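Local coordinates for cystathionine gamma-synthase (PDB 6LD8), which probably makes cystathionine, and may also cleave it, as a pyridoxal 5'-phosphate-dependent enzyme of the trans-sulfuration family, at residues D103-P108 and G126-I131; T186-A191 and R302-F307; M310-L315 and D368-L373. The protein carries 1 engineered substitution. All blocks are in the same frame, centred on the assembly; numbering follows the deposited sequence.

Contact 1: residues D103-P108 and G126-I131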
loop_
_atom_site.group_PDB
_atom_site.type_symbol
_atom_site.label_atom_id
_atom_site.label_comp_id
_atom_site.label_asym_id
_atom_site.label_seq_id
_atom_site.Cartn_x
_atom_site.Cartn_y
_atom_site.Cartn_z
ATOM N N ASP A 103 -11.017 -6.109 -41.045
ATOM C CA ASP A 103 -9.647 -6.679 -40.843
ATOM C C ASP A 103 -9.734 -8.148 -40.413
ATOM O O ASP A 103 -10.768 -8.577 -39.809
ATOM C CB ASP A 103 -8.808 -5.889 -39.854
ATOM C CG ASP A 103 -8.367 -4.535 -40.366
ATOM O OD1 ASP A 103 -8.317 -4.380 -41.590
ATOM O OD2 ASP A 103 -8.059 -3.659 -39.521
ATOM N N THR A 104 -8.729 -8.962 -40.782
ATOM C CA THR A 104 -8.671 -10.334 -40.205
ATOM C C THR A 104 -7.440 -10.481 -39.303
ATOM O O THR A 104 -6.376 -9.918 -39.541
ATOM C CB THR A 104 -8.986 -11.450 -41.226
ATOM O OG1 THR A 104 -8.005 -12.490 -41.195
ATOM C CG2 THR A 104 -9.155 -10.925 -42.625
ATOM N N LEU A 105 -7.664 -11.203 -38.236
ATOM C CA LEU A 105 -6.645 -11.490 -37.219
ATOM C C LEU A 105 -6.367 -12.983 -37.312
ATOM O O LEU A 105 -7.388 -13.783 -37.298
ATOM C CB LEU A 105 -7.231 -11.157 -35.847
ATOM C CG LEU A 105 -6.429 -11.720 -34.676
ATOM C CD1 LEU A 105 -5.088 -11.036 -34.639
ATOM C CD2 LEU A 105 -7.180 -11.549 -33.363
ATOM N N VAL A 106 -5.083 -13.337 -37.359
ATOM C CA VAL A 106 -4.662 -14.765 -37.232
ATOM C C VAL A 106 -4.242 -15.017 -35.790
ATOM O O VAL A 106 -3.376 -14.292 -35.317
ATOM C CB VAL A 106 -3.511 -15.086 -38.197
ATOM C CG1 VAL A 106 -3.053 -16.509 -38.016
ATOM C CG2 VAL A 106 -3.940 -14.841 -39.620
ATOM N N VAL A 107 -4.770 -16.052 -35.154
ATOM C CA VAL A 107 -4.337 -16.431 -33.777
ATOM C C VAL A 107 -3.943 -17.905 -33.748
ATOM O O VAL A 107 -4.360 -18.693 -34.604
ATOM C CB VAL A 107 -5.413 -16.138 -32.714
ATOM C CG1 VAL A 107 -5.919 -14.701 -32.817
ATOM C CG2 VAL A 107 -6.543 -17.123 -32.774
ATOM N N PRO A 108 -3.116 -18.299 -32.750
ATOM C CA PRO A 108 -2.751 -19.694 -32.570
ATOM C C PRO A 108 -3.951 -20.503 -32.099
ATOM O O PRO A 108 -4.674 -20.005 -31.325
ATOM C CB PRO A 108 -1.665 -19.644 -31.477
ATOM C CG PRO A 108 -1.119 -18.214 -31.526
ATOM C CD PRO A 108 -2.365 -17.411 -31.837
ATOM N N GLY A 126 -18.344 -9.036 -34.784
ATOM C CA GLY A 126 -17.925 -8.436 -36.064
ATOM C C GLY A 126 -16.881 -7.353 -35.905
ATOM O O GLY A 126 -16.754 -6.554 -36.852
ATOM N N HIS A 127 -16.070 -7.350 -34.830
ATOM C CA HIS A 127 -14.997 -6.324 -34.692
ATOM C C HIS A 127 -13.874 -6.628 -35.693
ATOM O O HIS A 127 -13.125 -5.696 -36.070
ATOM C CB HIS A 127 -14.506 -6.229 -33.249
ATOM C CG HIS A 127 -15.471 -5.538 -32.359
ATOM N ND1 HIS A 127 -15.106 -5.063 -31.122
ATOM C CD2 HIS A 127 -16.773 -5.206 -32.544
ATOM C CE1 HIS A 127 -16.152 -4.478 -30.574
ATOM N NE2 HIS A 127 -17.177 -4.550 -31.421
ATOM N N PHE A 128 -13.736 -7.896 -36.077
ATOM C CA PHE A 128 -12.709 -8.364 -37.050
ATOM C C PHE A 128 -13.090 -9.797 -37.442
ATOM O O PHE A 128 -13.997 -10.379 -36.787
ATOM C CB PHE A 128 -11.288 -8.196 -36.468
ATOM C CG PHE A 128 -11.136 -8.764 -35.077
ATOM C CD1 PHE A 128 -11.140 -10.131 -34.860
ATOM C CD2 PHE A 128 -11.119 -7.932 -33.972
ATOM C CE1 PHE A 128 -11.081 -10.650 -33.573
ATOM C CE2 PHE A 128 -11.073 -8.457 -32.697
ATOM C CZ PHE A 128 -11.079 -9.803 -32.489
ATOM N N ALA A 129 -12.468 -10.320 -38.502
ATOM C CA ALA A 129 -12.584 -11.756 -38.842
ATOM C C ALA A 129 -11.407 -12.486 -38.200
ATOM O O ALA A 129 -10.268 -11.919 -38.127
ATOM C CB ALA A 129 -12.620 -11.968 -40.338
ATOM N N LEU A 130 -11.677 -13.703 -37.780
ATOM C CA LEU A 130 -10.752 -14.520 -36.958
ATOM C C LEU A 130 -10.296 -15.698 -37.816
ATOM O O LEU A 130 -11.200 -16.437 -38.225
ATOM C CB LEU A 130 -11.544 -15.066 -35.763
ATOM C CG LEU A 130 -10.849 -15.110 -34.402
ATOM C CD1 LEU A 130 -11.302 -16.338 -33.632
ATOM C CD2 LEU A 130 -9.348 -15.052 -34.488
ATOM N N ILE A 131 -8.994 -15.904 -38.011
ATOM C CA ILE A 131 -8.465 -17.233 -38.452
ATOM C C ILE A 131 -7.659 -17.878 -37.322
ATOM O O ILE A 131 -6.730 -17.253 -36.840
ATOM C CB ILE A 131 -7.649 -17.128 -39.746
ATOM C CG1 ILE A 131 -8.522 -16.617 -40.891
ATOM C CG2 ILE A 131 -7.044 -18.486 -40.074
ATOM C CD1 ILE A 131 -7.757 -15.859 -41.946
#
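Asp103 begins the pairing with its backbone: its O takes the N-H of Ala129 at 2.8 Å, and the CB of Phe128 rests against the same oxygen. The carboxylate is turned to another job, its OD2 receiving the N-H of Gln100. Thr104 pairs with Ala129, in parallel, with the two CB atoms 3.8 Å apart. Thr104 OG1 faces the CD1 methyl of Ile131 at 3.5 Å, and this buried hydroxyl has no hydrogen-bond partner in the model. Leu105 uses both of its backbone groups: its N-H goes to Ala129 O at 2.7 Å, and its O receives Ile131 N at 2.8 Å. Its side chain drops to the other face of the sheet, where it lies alongside the Phe128 ring, pointing the same way, with CD2 4.0 Å from CE1 of that ring. The ring gets there because Phe128 CG stands between its own backbone N and carbonyl carbon (chi1 50°). Val106 bonds the other way, to Leu151 and Leu153 of strand 151-155, and turns its CA-H to Ile131 O. Val107 closes the ladder, giving its N-H to Ile131 O at 2.9 Å, while its side chain crosses that of Leu130 at about a right angle, with Val107 CG1 3.8 Å from Leu130 CD2. This is the parallel pair of a beta-alpha-beta unit, with helix 113-124 as the crossover; Phe119, Asn120 and Leu122 of that helix touch the face bearing Leu130, Phe128 and Val107. Four nearly straight N-H to O bonds, donated by Leu105 and Val107 from one strand and by Ala129 and Ile131 from the other, fix the strand register through the backbone, and the side chains add almost purely apolar contact.

Contact 2: residues T186-A191 and R302-F307. With 0JO (2-{[(E)-{3-hydroxy-2-methyl-5-[(phosphonooxy)methyl]pyridin-4-yl}methylidene]amino}prop-2-enoic acid), chain E.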
loop_
_atom_site.group_PDB
_atom_site.type_symbol
_atom_site.label_atom_id
_atom_site.label_comp_id
_atom_site.label_asym_id
_atom_site.label_seq_id
_atom_site.Cartn_x
_atom_site.Cartn_y
_atom_site.Cartn_z
ATOM N N THR A 186 4.619 -13.989 -22.295
ATOM C CA THR A 186 4.342 -14.150 -20.849
ATOM C C THR A 186 5.178 -15.308 -20.265
ATOM O O THR A 186 5.688 -15.188 -19.128
ATOM C CB THR A 186 2.846 -14.401 -20.607
ATOM O OG1 THR A 186 2.106 -13.243 -20.984
ATOM C CG2 THR A 186 2.518 -14.746 -19.171
ATOM N N PHE A 187 5.177 -16.457 -20.935
ATOM C CA PHE A 187 5.757 -17.714 -20.433
ATOM C C PHE A 187 7.275 -17.629 -20.219
ATOM O O PHE A 187 7.730 -18.351 -19.343
ATOM C CB PHE A 187 5.325 -18.847 -21.339
ATOM C CG PHE A 187 4.204 -19.668 -20.776
ATOM C CD1 PHE A 187 3.113 -19.052 -20.196
ATOM C CD2 PHE A 187 4.238 -21.053 -20.849
ATOM C CE1 PHE A 187 2.074 -19.813 -19.690
ATOM C CE2 PHE A 187 3.217 -21.819 -20.303
ATOM C CZ PHE A 187 2.140 -21.196 -19.723
ATOM N N LEU A 188 8.039 -16.786 -20.917
ATOM C CA LEU A 188 9.512 -16.725 -20.712
ATOM C C LEU A 188 9.971 -15.414 -20.111
ATOM O O LEU A 188 11.103 -15.418 -19.516
ATOM C CB LEU A 188 10.234 -16.983 -22.035
ATOM C CG LEU A 188 10.131 -18.426 -22.518
ATOM C CD1 LEU A 188 10.723 -18.566 -23.902
ATOM C CD2 LEU A 188 10.808 -19.403 -21.555
ATOM N N SER A 189 9.175 -14.343 -20.248
ATOM C CA SER A 189 9.571 -12.968 -19.843
ATOM C C SER A 189 10.652 -12.432 -20.756
ATOM O O SER A 189 11.328 -13.191 -21.425
ATOM C CB SER A 189 10.058 -12.944 -18.396
ATOM O OG SER A 189 11.466 -13.105 -18.261
ATOM N N PRO A 190 10.910 -11.116 -20.728
ATOM C CA PRO A 190 11.970 -10.534 -21.531
ATOM C C PRO A 190 13.352 -11.097 -21.189
ATOM O O PRO A 190 14.261 -10.903 -21.942
ATOM C CB PRO A 190 11.994 -9.067 -21.100
ATOM C CG PRO A 190 10.650 -8.828 -20.511
ATOM C CD PRO A 190 10.199 -10.127 -19.912
ATOM N N ALA A 191 13.528 -11.684 -20.012
ATOM C CA ALA A 191 14.864 -12.130 -19.560
ATOM C C ALA A 191 15.276 -13.340 -20.414
ATOM O O ALA A 191 16.470 -13.584 -20.537
ATOM C CB ALA A 191 14.847 -12.445 -18.093
ATOM N N ARG A 302 17.844 -22.060 -29.717
ATOM C CA ARG A 302 18.333 -20.961 -30.586
ATOM C C ARG A 302 17.515 -19.680 -30.353
ATOM O O ARG A 302 18.114 -18.603 -30.476
ATOM C CB ARG A 302 18.366 -21.441 -32.055
ATOM C CG ARG A 302 18.039 -20.405 -33.144
ATOM C CD ARG A 302 19.132 -19.792 -34.068
ATOM N NE ARG A 302 19.874 -20.758 -34.897
ATOM C CZ ARG A 302 20.952 -21.464 -34.497
ATOM N NH1 ARG A 302 21.454 -21.307 -33.278
ATOM N NH2 ARG A 302 21.501 -22.352 -35.313
ATOM N N GLN A 303 16.189 -19.714 -30.133
ATOM C CA GLN A 303 15.453 -18.415 -30.082
ATOM C C GLN A 303 15.253 -17.924 -28.627
ATOM O O GLN A 303 15.036 -16.739 -28.500
ATOM C CB GLN A 303 14.192 -18.421 -30.944
ATOM C CG GLN A 303 12.999 -19.113 -30.325
ATOM C CD GLN A 303 11.819 -19.087 -31.264
ATOM O OE1 GLN A 303 11.944 -18.706 -32.430
ATOM N NE2 GLN A 303 10.688 -19.564 -30.772
ATOM N N GLN A 304 15.432 -18.787 -27.621
ATOM C CA GLN A 304 15.318 -18.528 -26.163
ATOM C C GLN A 304 16.706 -18.519 -25.480
ATOM O O GLN A 304 17.612 -19.219 -25.941
ATOM C CB GLN A 304 14.410 -19.594 -25.538
ATOM C CG GLN A 304 13.113 -19.818 -26.315
ATOM C CD GLN A 304 12.256 -20.882 -25.702
ATOM O OE1 GLN A 304 11.207 -21.269 -26.261
ATOM N NE2 GLN A 304 12.686 -21.350 -24.524
ATOM N N LYS A 305 16.860 -17.809 -24.360
ATOM C CA LYS A 305 18.103 -17.796 -23.563
ATOM C C LYS A 305 17.981 -18.851 -22.482
ATOM O O LYS A 305 18.914 -19.034 -21.731
ATOM C CB LYS A 305 18.392 -16.417 -22.986
ATOM C CG LYS A 305 18.411 -15.321 -24.035
ATOM C CD LYS A 305 18.960 -14.004 -23.480
ATOM C CE LYS A 305 18.311 -12.771 -24.086
ATOM N NZ LYS A 305 18.674 -12.616 -25.517
ATOM N N GLY A 306 16.840 -19.514 -22.401
ATOM C CA GLY A 306 16.662 -20.602 -21.432
ATOM C C GLY A 306 15.374 -21.294 -21.745
ATOM O O GLY A 306 14.604 -20.758 -22.607
ATOM N N PHE A 307 15.150 -22.428 -21.122
ATOM C CA PHE A 307 13.972 -23.297 -21.379
ATOM C C PHE A 307 12.814 -22.987 -20.403
ATOM O O PHE A 307 11.730 -23.573 -20.547
ATOM C CB PHE A 307 14.440 -24.767 -21.366
ATOM C CG PHE A 307 15.485 -25.071 -22.415
ATOM C CD1 PHE A 307 15.163 -25.007 -23.769
ATOM C CD2 PHE A 307 16.784 -25.447 -22.061
ATOM C CE1 PHE A 307 16.105 -25.316 -24.754
ATOM C CE2 PHE A 307 17.730 -25.731 -23.035
ATOM C CZ PHE A 307 17.393 -25.644 -24.384
HETATM O O 0JO E . -3.046 -19.615 -15.427
HETATM C C 0JO E . -3.041 -19.117 -16.558
HETATM O OXT 0JO E . -2.847 -19.791 -17.593
HETATM C CA 0JO E . -3.398 -17.716 -16.712
HETATM C CB 0JO E . -4.318 -17.112 -15.796
HETATM N N 0JO E . -2.819 -17.049 -17.806
HETATM C C4A 0JO E . -2.922 -15.796 -18.137
HETATM C C4 0JO E . -2.361 -15.312 -19.409
HETATM C C3 0JO E . -1.452 -16.145 -20.107
HETATM O O3 0JO E . -1.092 -17.358 -19.630
HETATM C C2 0JO E . -0.916 -15.723 -21.320
HETATM C C2A 0JO E . 0.051 -16.589 -22.072
HETATM N N1 0JO E . -1.271 -14.542 -21.845
HETATM C C6 0JO E . -2.152 -13.756 -21.200
HETATM C C5 0JO E . -2.704 -14.076 -19.990
HETATM C C5A 0JO E . -3.706 -13.125 -19.384
HETATM O OP4 0JO E . -3.163 -12.242 -18.366
HETATM P P 0JO E . -4.006 -11.766 -17.058
HETATM O OP3 0JO E . -2.948 -10.931 -16.341
HETATM O OP1 0JO E . -5.131 -10.862 -17.635
HETATM O OP2 0JO E . -4.462 -12.978 -16.326
#
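Leu188 and Gln304 make the main van der Waals contact. The leucine meets the glutamine at about a right angle, and its CD1 methyl bears on the end of the amide, 3.3 Å from Gln304 CD and close to OE1 and NE2 as well. Leu188 CG lies anti to its carbonyl carbon (chi1 -71°), which carries the branched end to Gln304; the second methyl, CD2, lies 4.0 Å from Gln304 NE2, with Gly306 O a little further. A looser touch is that of the Lys305 chain, whose CD passes 3.9 Å from Ala191 O.

Between the two segments the touch is van der Waals; the side-chain hydrogen bonds of Gln304 and Ser189 stay within their own segments. Gln304 NE2 gives a hydrogen to Gly306 O at 2.8 Å, with that oxygen close to the amide plane; this fixes the rotation of the amide against which Leu188 packs. In 186-191, Ser189 OG donates to Leu188 O at 2.7 Å, on a lone pair, and accepts the N-H of Ala191, which makes an ST turn.

Here the loop after strand 180-184, from the seven-stranded sheet of the PLP-binding domain of this fold-type I (aminotransferase-like) enzyme, meets the chain leaving helix 297-303. The helix end is itself tied down by Gln303, which bonds through its amide to Thr165 and Leu167.

Cofactor contacts belong to the beginning of 186-191. Thr186 OG1 lies 3.7 Å from N1 of the bound pyridoxal-aminoacrylate adduct 0JO; Thr186 OG1 is hydrogen-bonded to Asp184 OD1 and to the backbone N-H of Ser206. Phe187 brings CE1 to 4.0 Å from the adduct's O3, approaching obliquely, and Lys209, the predicted Schiff-base lysine, touches Thr186.

Contact 3: residues M310-L315 and D368-L373. With 0JO (2-{[(E)-{3-hydroxy-2-methyl-5-[(phosphonooxy)methyl]pyridin-4-yl}methylidene]amino}prop-2-enoic acid), chain E.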
loop_
_atom_site.group_PDB
_atom_site.type_symbol
_atom_site.label_atom_id
_atom_site.label_comp_id
_atom_site.label_asym_id
_atom_site.label_seq_id
_atom_site.Cartn_x
_atom_site.Cartn_y
_atom_site.Cartn_z
ATOM N N MET A 310 7.962 -23.544 -16.955
ATOM C CA MET A 310 6.617 -24.126 -17.192
ATOM C C MET A 310 6.803 -25.491 -17.855
ATOM O O MET A 310 7.600 -25.605 -18.794
ATOM C CB MET A 310 5.757 -23.214 -18.073
ATOM C CG MET A 310 5.452 -21.849 -17.440
ATOM S SD MET A 310 4.755 -22.001 -15.799
ATOM C CE MET A 310 3.241 -22.858 -16.201
ATOM N N MET A 311 6.042 -26.465 -17.420
ATOM C CA MET A 311 5.993 -27.762 -18.109
ATOM C C MET A 311 4.632 -28.416 -17.861
ATOM O O MET A 311 3.968 -28.040 -16.878
ATOM C CB MET A 311 7.146 -28.663 -17.638
ATOM C CG MET A 311 7.054 -29.164 -16.221
ATOM S SD MET A 311 8.453 -30.340 -15.843
ATOM C CE MET A 311 9.839 -29.212 -15.937
ATOM N N SER A 312 4.225 -29.366 -18.709
ATOM C CA SER A 312 3.060 -30.228 -18.401
ATOM C C SER A 312 3.407 -31.677 -18.691
ATOM O O SER A 312 4.488 -31.983 -19.208
ATOM C CB SER A 312 1.798 -29.729 -19.069
ATOM O OG SER A 312 2.079 -29.326 -20.388
ATOM N N PHE A 313 2.567 -32.551 -18.192
ATOM C CA PHE A 313 2.781 -34.002 -18.263
ATOM C C PHE A 313 1.437 -34.710 -18.073
ATOM O O PHE A 313 0.408 -34.107 -17.556
ATOM C CB PHE A 313 3.822 -34.412 -17.224
ATOM C CG PHE A 313 3.319 -34.333 -15.808
ATOM C CD1 PHE A 313 3.271 -33.121 -15.147
ATOM C CD2 PHE A 313 2.917 -35.466 -15.132
ATOM C CE1 PHE A 313 2.815 -33.041 -13.845
ATOM C CE2 PHE A 313 2.466 -35.385 -13.825
ATOM C CZ PHE A 313 2.397 -34.174 -13.196
ATOM N N GLU A 314 1.422 -35.951 -18.564
ATOM C CA GLU A 314 0.244 -36.861 -18.541
ATOM C C GLU A 314 0.714 -38.090 -17.777
ATOM O O GLU A 314 1.737 -38.660 -18.158
ATOM C CB GLU A 314 -0.247 -37.258 -19.945
ATOM C CG GLU A 314 -1.180 -36.252 -20.638
ATOM C CD GLU A 314 -1.055 -36.188 -22.168
ATOM O OE1 GLU A 314 -1.730 -35.332 -22.785
ATOM O OE2 GLU A 314 -0.249 -36.979 -22.754
ATOM N N LEU A 315 0.026 -38.352 -16.687
ATOM C CA LEU A 315 0.075 -39.552 -15.847
ATOM C C LEU A 315 -0.551 -40.747 -16.576
ATOM O O LEU A 315 -1.502 -40.559 -17.357
ATOM C CB LEU A 315 -0.722 -39.236 -14.583
ATOM C CG LEU A 315 0.060 -39.118 -13.289
ATOM C CD1 LEU A 315 1.500 -38.715 -13.537
ATOM C CD2 LEU A 315 -0.631 -38.143 -12.361
ATOM N N ASP A 368 -7.934 -34.174 -21.184
ATOM C CA ASP A 368 -8.551 -34.148 -19.833
ATOM C C ASP A 368 -7.620 -34.777 -18.763
ATOM O O ASP A 368 -8.000 -34.659 -17.581
ATOM C CB ASP A 368 -9.938 -34.810 -19.877
ATOM C CG ASP A 368 -11.049 -34.055 -20.630
ATOM O OD1 ASP A 368 -10.839 -32.886 -21.134
ATOM O OD2 ASP A 368 -12.139 -34.645 -20.726
ATOM N N GLY A 369 -6.478 -35.426 -19.097
ATOM C CA GLY A 369 -5.513 -35.950 -18.091
ATOM C C GLY A 369 -4.247 -35.080 -17.936
ATOM O O GLY A 369 -3.234 -35.532 -17.334
ATOM N N LEU A 370 -4.249 -33.880 -18.510
ATOM C CA LEU A 370 -3.042 -33.015 -18.536
ATOM C C LEU A 370 -2.949 -32.215 -17.219
ATOM O O LEU A 370 -3.954 -31.538 -16.834
ATOM C CB LEU A 370 -3.082 -32.080 -19.750
ATOM C CG LEU A 370 -1.777 -31.329 -20.004
ATOM C CD1 LEU A 370 -0.700 -32.263 -20.524
ATOM C CD2 LEU A 370 -1.964 -30.118 -20.914
ATOM N N LEU A 371 -1.768 -32.285 -16.589
ATOM C CA LEU A 371 -1.325 -31.471 -15.422
ATOM C C LEU A 371 -0.208 -30.520 -15.863
ATOM O O LEU A 371 0.691 -30.958 -16.610
ATOM C CB LEU A 371 -0.872 -32.419 -14.316
ATOM C CG LEU A 371 -2.009 -33.212 -13.667
ATOM C CD1 LEU A 371 -1.471 -34.239 -12.695
ATOM C CD2 LEU A 371 -3.009 -32.292 -12.962
ATOM N N ARG A 372 -0.317 -29.250 -15.462
ATOM C CA ARG A 372 0.653 -28.172 -15.738
ATOM C C ARG A 372 1.324 -27.791 -14.410
ATOM O O ARG A 372 0.619 -27.566 -13.442
ATOM C CB ARG A 372 -0.076 -26.979 -16.353
ATOM C CG ARG A 372 0.839 -25.912 -16.905
ATOM C CD ARG A 372 0.074 -24.658 -17.268
ATOM N NE ARG A 372 -0.452 -23.995 -16.095
ATOM C CZ ARG A 372 -1.164 -22.875 -16.152
ATOM N NH1 ARG A 372 -1.493 -22.370 -17.330
ATOM N NH2 ARG A 372 -1.554 -22.261 -15.038
ATOM N N LEU A 373 2.645 -27.741 -14.383
ATOM C CA LEU A 373 3.438 -27.262 -13.240
ATOM C C LEU A 373 3.970 -25.894 -13.574
ATOM O O LEU A 373 4.519 -25.716 -14.666
ATOM C CB LEU A 373 4.610 -28.197 -13.004
ATOM C CG LEU A 373 4.235 -29.646 -12.775
ATOM C CD1 LEU A 373 5.493 -30.469 -12.579
ATOM C CD2 LEU A 373 3.335 -29.767 -11.579
HETATM O O 0JO E . -3.046 -19.615 -15.427
HETATM C C 0JO E . -3.041 -19.117 -16.558
HETATM O OXT 0JO E . -2.847 -19.791 -17.593
HETATM C CA 0JO E . -3.398 -17.716 -16.712
HETATM C CB 0JO E . -4.318 -17.112 -15.796
HETATM N N 0JO E . -2.819 -17.049 -17.806
HETATM C C4A 0JO E . -2.922 -15.796 -18.137
HETATM C C4 0JO E . -2.361 -15.312 -19.409
HETATM C C3 0JO E . -1.452 -16.145 -20.107
HETATM O O3 0JO E . -1.092 -17.358 -19.630
HETATM C C2 0JO E . -0.916 -15.723 -21.320
HETATM C C2A 0JO E . 0.051 -16.589 -22.072
HETATM N N1 0JO E . -1.271 -14.542 -21.845
HETATM C C6 0JO E . -2.152 -13.756 -21.200
HETATM C C5 0JO E . -2.704 -14.076 -19.990
HETATM C C5A 0JO E . -3.706 -13.125 -19.384
HETATM O OP4 0JO E . -3.163 -12.242 -18.366
HETATM P P 0JO E . -4.006 -11.766 -17.058
HETATM O OP3 0JO E . -2.948 -10.931 -16.341
HETATM O OP1 0JO E . -5.131 -10.862 -17.635
HETATM O OP2 0JO E . -4.462 -12.978 -16.326
#
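Leu371 and Leu373 close around the Phe313 ring: Leu371 CB lies over one face, 4.2 Å from the ring centroid in a CH-pi contact, and Leu373 CG comes to the edge, 3.8 Å from CE1. This is the face that helices 259-277 and 318-326 cover on an antiparallel pair in the smaller sheet. Phe313 CG stands between its backbone N and carbonyl carbon (chi1 71°), which carries the ring across the neighbouring strand. Beyond it on one side Leu315 CD2 meets Leu371 CD1; on the other Met311 CG packs on Leu373 CB.

Phe313 and Leu371 form a hydrogen-bonded pair, Phe313 N to Leu371 O at 2.9 Å and Leu371 N to Phe313 O at 3.0 Å; Met311 and Leu373 form another, with the Met311 N to Leu373 O bond longer at 3.2 Å. On the opposite face Ser312 pairs with Arg372, and its OG bonds to Pro160 O. Met310, bent at chi2 and chi3, brings CE to 3.8 Å from Arg372 CD, beside the arginine stem.

That stem reaches the active site, where the carboxylate of 0JO lies at the edge of the guanidinium: Arg372 NH1 donates to OXT at 2.9 Å and NH2 to O at 3.1 Å, both bonds nearly straight at 172°.

Overall arrangement
Read from the N terminus, contact 1 closes the shortest loop, the crossover through helix 113-124, at one margin of the seven-stranded sheet. Contact 2 then spans 110 residues and brings the loop after strand 180-184, on the cofactor side, against the chain leaving helix 297-303. Contact 3 begins just beyond it and closes a loop of 52 residues by pairing two neighbouring strands of the smaller sheet. The three follow in series, neither nested nor crossed. Contact 1 stands apart, its nearest atoms about 12 Å from contact 2, whereas contacts 2 and 3 touch, with Phe187 CE2 3.6 Å from Met310 CG. Both also reach 0JO, at its pyridine ring and its carboxylate respectively, so the loop after strand 180-184 and the smaller sheet both line the adduct's site.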